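Local coordinates for protein thioesterase (Streptomyces coelicolor, PDB 3QMW) that probably hydrolyses thioesters, as an alpha/beta-hydrolase-fold thioesterase (RedJ) of the prodiginine biosynthetic pathway, at residues Q50-D55 / R250-L255; G40-A45 / D175-V180; A85-L90 / A115-R120. All coordinates share one frame; numbering follows the deposited sequence. Where two conformers were deposited one is given.

Contact 1: residues Q50-D55 / R250-L255; sequences QERLGD and RLLAHL
Two consecutive residues near the end of a short helix, R52 and L53, meet L252 and L255 of helix 246-258; R52 and L252 have the nearest CA atoms, 7.1 Å apart. Along 50-55, Q50 comes first and takes no part across the contact, but holds the turn: its carbonyl O accepts both L53 N and G54 N, at 3.3 Å each, while its amide bonds V57 and V59 of the next strand. Next, R52 CG lies beside the backbone N, anti to the carbonyl carbon (chi1 -59°), and the chain bends at chi2, which lays the aliphatic part across the L252 side chain at about a right angle. R52 CG lies 3.9 Å from L252 CD1, and R52 CB 4.0 Å from it. The charged end turns back toward the start of the partner helix, where NH2 forms a salt bridge with D249. R52 thus packs its methylenes on one L252 methyl and pairs its charge about one turn earlier. L53 follows, and although its CB does not aim at the partner, its end does: CD2 sits 3.3 Å from the backbone O of L252, close for a methyl against a carbonyl, and 4.2 Å from L252 CD2. L53 CD2 also reaches L255 CB at 4.5 Å, bridging one helical turn. W49, just before the segment, also touches L252 and L255. G54 then leaves the helix with positive phi (92°), a conformation that would press a CB against the preceding carbonyl O. Near this packing, R250 and A253 face the second subunit. The pairing of a helix following an inner strand with the C-terminal helix on one face of the parallel sheet is a hallmark of the alpha/beta hydrolase fold.

Contact 2: residues G40-A45 / D175-V180; sequences GGTVSA and DRRLPV
T42 and R177 cross at about a right angle, methyl against the CD-NE part of the arginine chain. T42 CG2 lies 3.8 Å from R177 NE and 4.0 Å from R177 CD, an oblique approach to the guanidinium. R177 was deposited in two conformers, so this geometry holds for the one described: CG is anti to the carbonyl carbon (chi1 -58°), and the chain bends at chi2, which carries CD and NE across toward the loop. One guanidinium face has its sequence neighbour R176 near it, CD standing 4.1 Å above the plane and toward the rim. T42 turns its two branches to different tasks. CG2 serves R177, whereas T42 OG1 accepts a hydrogen bond from S44 OG at 2.8 Å and a weak one from S44 N. Replacing T42 by an alanine would probably leave S44 without this acceptor and R177 without the methyl it lies against. Beside this pair the backbones come close, with G40 CA 5.6 Å from V180 CA, and D184 of the same helix as V180 bonds G40 N. The contact thus sets the loop after strand 31-36 against helical segments that probably correspond to the lid of related thioesterases. With no hydrogen bond or salt bridge between them, the two segments meet here by van der Waals contact alone, which would probably do little to fix the arginine.

Contact 3: residues A85-L90 / A115-R120; sequences AVADAL and ACVLRR
No flat group takes part where A87 meets V117 and L118, so neither faces nor edges enter the geometry; the interface is methyl against methyl. A87 CB is the point on which both residues converge. L118 CD2 approaches A87 CB at 3.7 Å, with L118 CG behind at 4.1 Å, and V117 CG1 reaches the same CB at 4.1 Å. The valine does this with CG1 anti to its own backbone N (chi1 170°), while L118 lays CG beside the backbone N (chi1 -69°) and keeps its CD1 branch for L90, whose CD1 is 4.4 Å away. The small alanine side chain is consistent with the close backbones: A87 CA is 6.5 Å from L118 CA. The short segments' axes approach to 9.6 Å and cross at -62°. These are helices 79-91 and 106-120, neighbours on one face of the parallel sheet of an alpha/beta hydrolase, the second of them following the strand that probably ends in the nucleophile elbow. Beneath the packing, L118 also touches Y99 and A115 touches L101, both on strand 99-104, so the apolar layer continues into the sheet. V114, one turn before L118, extends it along the helix by touching V86 and L90. Polar links lie at the margin: D88 OD1 forms a salt bridge with R121 NH1, just past the second helix. From the second subunit, W11 packs on A85, V86 and A89, while F12 packs on L90.

In the fold
Contacts 1 and 3 are buried: contact 1 packs leucines with an arginine's methylenes, contact 3 alanine, valine and leucine methyls, whereas contact 2 is a surface touch between a threonine methyl and an arginine chain. None of the three has a hydrogen bond between its segments. No helix is shared: contact 1 joins helices 49-53 and 246-258, contact 3 joins 79-91 and 106-120, and, as expected for this fold, these pairs lie on opposite faces of the sheet. Contact 2 links a loop after strand 31-36 to helices inserted beyond strand 129-132. The centres stand 23 to 25 Å apart and no two contacts touch. The second subunit reaches all three, but more residues of contacts 1 and 3.

Contact 1: residues Q50-D55 / R250-L255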
loop_
_atom_site.group_PDB
_atom_site.type_symbol
_atom_site.label_atom_id
_atom_site.label_comp_id
_atom_site.label_asym_id
_atom_site.label_seq_id
_atom_site.Cartn_x
_atom_site.Cartn_y
_atom_site.Cartn_z
ATOM N N GLN D 50 -6.083 -8.843 -3.316
ATOM C CA GLN D 50 -7.373 -8.145 -3.258
ATOM C C GLN D 50 -7.526 -7.399 -1.943
ATOM O O GLN D 50 -7.937 -6.238 -1.918
ATOM C CB GLN D 50 -8.544 -9.112 -3.419
ATOM C CG GLN D 50 -9.916 -8.418 -3.443
ATOM C CD GLN D 50 -10.060 -7.451 -4.608
ATOM O OE1 GLN D 50 -9.621 -7.742 -5.713
ATOM N NE2 GLN D 50 -10.672 -6.300 -4.363
ATOM N N GLU D 51 -7.188 -8.089 -0.858
ATOM C CA GLU D 51 -7.309 -7.558 0.490
ATOM C C GLU D 51 -6.441 -6.318 0.679
ATOM O O GLU D 51 -6.842 -5.386 1.379
ATOM C CB GLU D 51 -6.888 -8.620 1.515
ATOM C CG GLU D 51 -7.886 -9.770 1.720
ATOM C CD GLU D 51 -7.858 -10.847 0.618
ATOM O OE1 GLU D 51 -6.817 -11.015 -0.068
ATOM O OE2 GLU D 51 -8.898 -11.531 0.446
ATOM N N ARG D 52 -5.264 -6.314 0.054
ATOM C CA ARG D 52 -4.280 -5.241 0.238
ATOM C C ARG D 52 -4.530 -3.998 -0.594
ATOM O O ARG D 52 -3.814 -3.003 -0.431
ATOM C CB ARG D 52 -2.878 -5.728 -0.106
ATOM C CG ARG D 52 -2.405 -6.889 0.711
ATOM C CD ARG D 52 -2.337 -6.565 2.200
ATOM N NE ARG D 52 -1.391 -7.469 2.851
ATOM C CZ ARG D 52 -0.074 -7.293 2.874
ATOM N NH1 ARG D 52 0.692 -8.192 3.477
ATOM N NH2 ARG D 52 0.480 -6.225 2.314
ATOM N N LEU D 53 -5.508 -4.049 -1.495
ATOM C CA LEU D 53 -5.740 -2.935 -2.411
ATOM C C LEU D 53 -7.103 -2.287 -2.241
ATOM O O LEU D 53 -7.300 -1.161 -2.703
ATOM C CB LEU D 53 -5.538 -3.377 -3.864
ATOM C CG LEU D 53 -4.136 -3.876 -4.256
ATOM C CD1 LEU D 53 -4.119 -4.247 -5.730
ATOM C CD2 LEU D 53 -3.021 -2.859 -3.967
ATOM N N GLY D 54 -8.034 -2.979 -1.591
ATOM C CA GLY D 54 -9.343 -2.404 -1.291
ATOM C C GLY D 54 -10.396 -2.671 -2.354
ATOM O O GLY D 54 -10.216 -3.538 -3.213
ATOM N N ASP D 55 -11.487 -1.910 -2.294
ATOM C CA ASP D 55 -12.702 -2.209 -3.061
ATOM C C ASP D 55 -12.922 -1.340 -4.307
ATOM O O ASP D 55 -13.970 -1.448 -4.948
ATOM C CB ASP D 55 -13.935 -2.097 -2.147
ATOM C CG ASP D 55 -13.783 -2.885 -0.842
ATOM O OD1 ASP D 55 -12.930 -3.801 -0.782
ATOM O OD2 ASP D 55 -14.522 -2.581 0.129
ATOM N N ARG D 250 5.803 -3.540 -0.585
ATOM C CA ARG D 250 6.041 -2.247 -1.232
ATOM C C ARG D 250 5.480 -2.171 -2.646
ATOM O O ARG D 250 4.831 -1.178 -2.992
ATOM C CB ARG D 250 7.522 -1.875 -1.242
ATOM C CG ARG D 250 7.936 -0.959 -0.109
ATOM C CD ARG D 250 9.186 -0.138 -0.475
ATOM N NE ARG D 250 9.474 0.915 0.509
ATOM C CZ ARG D 250 9.995 0.705 1.724
ATOM N NH1 ARG D 250 10.296 -0.526 2.144
ATOM N NH2 ARG D 250 10.212 1.737 2.534
ATOM N N LEU D 251 5.718 -3.202 -3.465
ATOM C CA LEU D 251 5.095 -3.270 -4.792
ATOM C C LEU D 251 3.616 -2.946 -4.659
ATOM O O LEU D 251 3.121 -2.051 -5.325
ATOM C CB LEU D 251 5.251 -4.649 -5.436
ATOM C CG LEU D 251 4.323 -4.902 -6.643
ATOM C CD1 LEU D 251 4.942 -4.335 -7.883
ATOM C CD2 LEU D 251 4.023 -6.356 -6.843
ATOM N N LEU D 252 2.932 -3.677 -3.784
ATOM C CA LEU D 252 1.489 -3.491 -3.561
ATOM C C LEU D 252 1.076 -2.079 -3.138
ATOM O O LEU D 252 -0.037 -1.633 -3.438
ATOM C CB LEU D 252 0.980 -4.492 -2.516
ATOM C CG LEU D 252 0.834 -5.935 -2.998
ATOM C CD1 LEU D 252 0.576 -6.844 -1.826
ATOM C CD2 LEU D 252 -0.289 -6.061 -4.048
ATOM N N ALA D 253 1.962 -1.394 -2.418
ATOM C CA ALA D 253 1.671 -0.063 -1.900
ATOM C C ALA D 253 1.847 0.947 -3.019
ATOM O O ALA D 253 1.012 1.836 -3.190
ATOM C CB ALA D 253 2.575 0.258 -0.727
ATOM N N HIS D 254 2.918 0.797 -3.795
ATOM C CA HIS D 254 3.077 1.580 -5.030
ATOM C C HIS D 254 1.884 1.417 -5.985
ATOM O O HIS D 254 1.375 2.396 -6.511
ATOM C CB HIS D 254 4.385 1.232 -5.731
ATOM C CG HIS D 254 5.591 1.800 -5.056
ATOM N ND1 HIS D 254 5.879 3.151 -5.060
ATOM C CD2 HIS D 254 6.584 1.208 -4.352
ATOM C CE1 HIS D 254 6.998 3.363 -4.387
ATOM N NE2 HIS D 254 7.448 2.202 -3.947
ATOM N N LEU D 255 1.418 0.193 -6.189
ATOM C CA LEU D 255 0.244 -0.033 -7.030
ATOM C C LEU D 255 -0.942 0.759 -6.504
ATOM O O LEU D 255 -1.670 1.389 -7.265
ATOM C CB LEU D 255 -0.106 -1.524 -7.097
ATOM C CG LEU D 255 0.908 -2.419 -7.843
ATOM C CD1 LEU D 255 0.552 -3.901 -7.714
ATOM C CD2 LEU D 255 1.039 -2.029 -9.307
#

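Contact 2: residues G40-A45 / D175-V180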
loop_
_atom_site.group_PDB
_atom_site.type_symbol
_atom_site.label_atom_id
_atom_site.label_comp_id
_atom_site.label_asym_id
_atom_site.label_seq_id
_atom_site.Cartn_x
_atom_site.Cartn_y
_atom_site.Cartn_z
ATOM N N GLY D 40 6.017 -20.331 -15.319
ATOM C CA GLY D 40 5.787 -21.533 -14.511
ATOM C C GLY D 40 4.814 -21.263 -13.375
ATOM O O GLY D 40 4.575 -22.137 -12.525
ATOM N N GLY D 41 4.247 -20.056 -13.379
ATOM C CA GLY D 41 3.452 -19.568 -12.275
ATOM C C GLY D 41 1.988 -19.793 -12.511
ATOM O O GLY D 41 1.571 -20.209 -13.581
ATOM N N THR D 42 1.209 -19.507 -11.487
ATOM C CA THR D 42 -0.229 -19.696 -11.518
ATOM C C THR D 42 -0.855 -18.462 -10.881
ATOM O O THR D 42 -0.147 -17.525 -10.541
ATOM C CB THR D 42 -0.614 -20.981 -10.764
ATOM O OG1 THR D 42 -0.434 -20.805 -9.350
ATOM C CG2 THR D 42 0.259 -22.143 -11.238
ATOM N N VAL D 43 -2.171 -18.465 -10.726
ATOM C CA VAL D 43 -2.883 -17.354 -10.113
ATOM C C VAL D 43 -2.645 -17.211 -8.593
ATOM O O VAL D 43 -2.962 -16.188 -8.009
ATOM C CB VAL D 43 -4.397 -17.479 -10.353
ATOM C CG1 VAL D 43 -4.720 -17.219 -11.807
ATOM C CG2 VAL D 43 -4.907 -18.842 -9.903
ATOM N N SER D 44 -2.107 -18.240 -7.950
ATOM C CA SER D 44 -1.807 -18.177 -6.521
ATOM C C SER D 44 -0.723 -17.126 -6.183
ATOM O O SER D 44 -0.694 -16.599 -5.068
ATOM C CB SER D 44 -1.401 -19.568 -6.006
ATOM O OG SER D 44 -0.272 -20.050 -6.702
ATOM N N ALA D 45 0.154 -16.800 -7.134
ATOM C CA ALA D 45 1.139 -15.721 -6.930
ATOM C C ALA D 45 0.482 -14.384 -6.518
ATOM O O ALA D 45 1.134 -13.516 -5.928
ATOM C CB ALA D 45 1.980 -15.531 -8.178
ATOM N N ASP D 175 8.372 -30.272 -9.866
ATOM C CA ASP D 175 8.313 -31.397 -10.775
ATOM C C ASP D 175 7.068 -31.303 -11.657
ATOM O O ASP D 175 7.173 -31.236 -12.879
ATOM C CB ASP D 175 8.315 -32.708 -9.985
ATOM C CG ASP D 175 8.330 -33.937 -10.880
ATOM O OD1 ASP D 175 9.208 -34.036 -11.772
ATOM O OD2 ASP D 175 7.465 -34.818 -10.680
ATOM N N ARG D 176 5.896 -31.257 -11.040
ATOM C CA ARG D 176 4.648 -31.300 -11.799
ATOM C C ARG D 176 4.493 -30.191 -12.847
ATOM O O ARG D 176 3.878 -30.416 -13.898
ATOM C CB ARG D 176 3.430 -31.265 -10.873
ATOM C CG ARG D 176 2.177 -30.716 -11.577
ATOM C CD ARG D 176 0.916 -30.864 -10.781
ATOM N NE ARG D 176 0.196 -32.081 -11.150
ATOM C CZ ARG D 176 -1.086 -32.312 -10.869
ATOM N NH1 ARG D 176 -1.815 -31.406 -10.213
ATOM N NH2 ARG D 176 -1.652 -33.454 -11.250
ATOM N N ARG D 177 5.022 -29.005 -12.565
ATOM C CA ARG D 177 4.792 -27.859 -13.443
ATOM C C ARG D 177 5.960 -27.564 -14.391
ATOM O O ARG D 177 5.991 -26.501 -15.008
ATOM C CB ARG D 177 4.425 -26.618 -12.611
ATOM C CG ARG D 177 3.180 -26.829 -11.744
ATOM C CD ARG D 177 2.340 -25.567 -11.579
ATOM N NE ARG D 177 1.018 -25.860 -11.020
ATOM C CZ ARG D 177 0.111 -26.626 -11.614
ATOM N NH1 ARG D 177 0.383 -27.196 -12.776
ATOM N NH2 ARG D 177 -1.060 -26.836 -11.043
ATOM N N LEU D 178 6.900 -28.506 -14.517
ATOM C CA LEU D 178 8.049 -28.360 -15.451
ATOM C C LEU D 178 7.694 -28.193 -16.939
ATOM O O LEU D 178 8.274 -27.340 -17.612
ATOM C CB LEU D 178 9.037 -29.519 -15.299
ATOM C CG LEU D 178 10.241 -29.211 -14.425
ATOM C CD1 LEU D 178 10.974 -30.486 -14.090
ATOM C CD2 LEU D 178 11.145 -28.230 -15.139
ATOM N N PRO D 179 6.774 -29.021 -17.466
ATOM C CA PRO D 179 6.257 -28.745 -18.796
ATOM C C PRO D 179 5.822 -27.298 -18.984
ATOM O O PRO D 179 6.206 -26.650 -19.957
ATOM C CB PRO D 179 5.043 -29.682 -18.904
ATOM C CG PRO D 179 5.248 -30.734 -17.866
ATOM C CD PRO D 179 6.477 -30.402 -17.066
ATOM N N VAL D 180 5.037 -26.800 -18.036
ATOM C CA VAL D 180 4.381 -25.503 -18.166
ATOM C C VAL D 180 5.393 -24.393 -17.994
ATOM O O VAL D 180 5.296 -23.366 -18.654
ATOM C CB VAL D 180 3.268 -25.358 -17.156
ATOM C CG1 VAL D 180 2.357 -24.246 -17.561
ATOM C CG2 VAL D 180 2.481 -26.659 -17.081
#

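Contact 3: residues A85-L90 / A115-R120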
loop_
_atom_site.group_PDB
_atom_site.type_symbol
_atom_site.label_atom_id
_atom_site.label_comp_id
_atom_site.label_asym_id
_atom_site.label_seq_id
_atom_site.Cartn_x
_atom_site.Cartn_y
_atom_site.Cartn_z
ATOM N N ALA D 85 -5.012 -15.057 -27.702
ATOM C CA ALA D 85 -5.985 -15.832 -26.922
ATOM C C ALA D 85 -6.437 -15.033 -25.697
ATOM O O ALA D 85 -7.635 -14.984 -25.384
ATOM C CB ALA D 85 -5.386 -17.172 -26.496
ATOM N N VAL D 86 -5.466 -14.406 -25.022
ATOM C CA VAL D 86 -5.717 -13.597 -23.818
ATOM C C VAL D 86 -6.672 -12.420 -24.076
ATOM O O VAL D 86 -7.589 -12.155 -23.287
ATOM C CB VAL D 86 -4.385 -13.052 -23.217
ATOM C CG1 VAL D 86 -4.641 -11.862 -22.286
ATOM C CG2 VAL D 86 -3.621 -14.158 -22.498
ATOM N N ALA D 87 -6.441 -11.715 -25.180
ATOM C CA ALA D 87 -7.257 -10.568 -25.547
ATOM C C ALA D 87 -8.663 -11.029 -25.922
ATOM O O ALA D 87 -9.650 -10.395 -25.538
ATOM C CB ALA D 87 -6.607 -9.794 -26.687
ATOM N N ASP D 88 -8.757 -12.149 -26.643
ATOM C CA ASP D 88 -10.054 -12.750 -26.947
ATOM C C ASP D 88 -10.845 -12.902 -25.661
ATOM O O ASP D 88 -11.930 -12.349 -25.531
ATOM C CB ASP D 88 -9.896 -14.115 -27.634
ATOM C CG ASP D 88 -9.361 -14.005 -29.062
ATOM O OD1 ASP D 88 -9.572 -12.955 -29.715
ATOM O OD2 ASP D 88 -8.734 -14.979 -29.537
ATOM N N ALA D 89 -10.268 -13.627 -24.709
ATOM C CA ALA D 89 -10.863 -13.841 -23.387
ATOM C C ALA D 89 -11.306 -12.551 -22.672
ATOM O O ALA D 89 -12.392 -12.488 -22.079
ATOM C CB ALA D 89 -9.877 -14.597 -22.515
ATOM N N LEU D 90 -10.462 -11.527 -22.726
ATOM C CA LEU D 90 -10.784 -10.252 -22.098
ATOM C C LEU D 90 -11.970 -9.584 -22.774
ATOM O O LEU D 90 -12.892 -9.120 -22.097
ATOM C CB LEU D 90 -9.576 -9.317 -22.120
ATOM C CG LEU D 90 -8.458 -9.712 -21.160
ATOM C CD1 LEU D 90 -7.147 -9.049 -21.551
ATOM C CD2 LEU D 90 -8.861 -9.357 -19.741
ATOM N N ALA D 115 -1.194 -5.663 -24.500
ATOM C CA ALA D 115 -1.490 -4.233 -24.605
ATOM C C ALA D 115 -1.515 -3.816 -26.069
ATOM O O ALA D 115 -2.508 -3.275 -26.561
ATOM C CB ALA D 115 -0.461 -3.420 -23.839
ATOM N N CYS D 116 -0.418 -4.093 -26.759
ATOM C CA CYS D 116 -0.325 -3.866 -28.192
ATOM C C CYS D 116 -1.500 -4.487 -28.955
ATOM O O CYS D 116 -2.165 -3.818 -29.739
ATOM C CB CYS D 116 0.994 -4.433 -28.715
ATOM S SG CYS D 116 2.458 -3.649 -27.961
ATOM N N VAL D 117 -1.763 -5.762 -28.710
ATOM C CA VAL D 117 -2.804 -6.481 -29.441
ATOM C C VAL D 117 -4.196 -5.861 -29.265
ATOM O O VAL D 117 -4.992 -5.871 -30.193
ATOM C CB VAL D 117 -2.810 -7.982 -29.064
ATOM C CG1 VAL D 117 -4.043 -8.689 -29.626
ATOM C CG2 VAL D 117 -1.518 -8.645 -29.553
ATOM N N LEU D 118 -4.489 -5.317 -28.091
ATOM C CA LEU D 118 -5.771 -4.642 -27.878
ATOM C C LEU D 118 -5.818 -3.268 -28.583
ATOM O O LEU D 118 -6.901 -2.769 -28.912
ATOM C CB LEU D 118 -6.062 -4.498 -26.381
ATOM C CG LEU D 118 -6.360 -5.815 -25.646
ATOM C CD1 LEU D 118 -6.170 -5.641 -24.145
ATOM C CD2 LEU D 118 -7.762 -6.325 -25.951
ATOM N N ARG D 119 -4.649 -2.663 -28.809
ATOM C CA ARG D 119 -4.553 -1.423 -29.597
ATOM C C ARG D 119 -4.886 -1.694 -31.056
ATOM O O ARG D 119 -5.761 -1.032 -31.623
ATOM C CB ARG D 119 -3.155 -0.788 -29.502
ATOM C CG ARG D 119 -2.964 0.464 -30.374
ATOM C CD ARG D 119 -1.703 1.230 -30.007
ATOM N NE ARG D 119 -0.480 0.500 -30.344
ATOM C CZ ARG D 119 0.756 1.005 -30.272
ATOM N NH1 ARG D 119 0.967 2.261 -29.881
ATOM N NH2 ARG D 119 1.800 0.250 -30.604
ATOM N N ARG D 120 -4.200 -2.668 -31.654
ATOM C CA ARG D 120 -4.448 -3.050 -33.050
ATOM C C ARG D 120 -5.930 -3.344 -33.316
ATOM O O ARG D 120 -6.455 -2.989 -34.369
ATOM C CB ARG D 120 -3.604 -4.267 -33.459
ATOM C CG ARG D 120 -2.087 -4.093 -33.285
ATOM C CD ARG D 120 -1.283 -4.967 -34.266
ATOM N NE ARG D 120 -1.841 -6.315 -34.425
ATOM C CZ ARG D 120 -1.485 -7.393 -33.721
ATOM N NH1 ARG D 120 -2.073 -8.562 -33.964
ATOM N NH2 ARG D 120 -0.550 -7.319 -32.777
#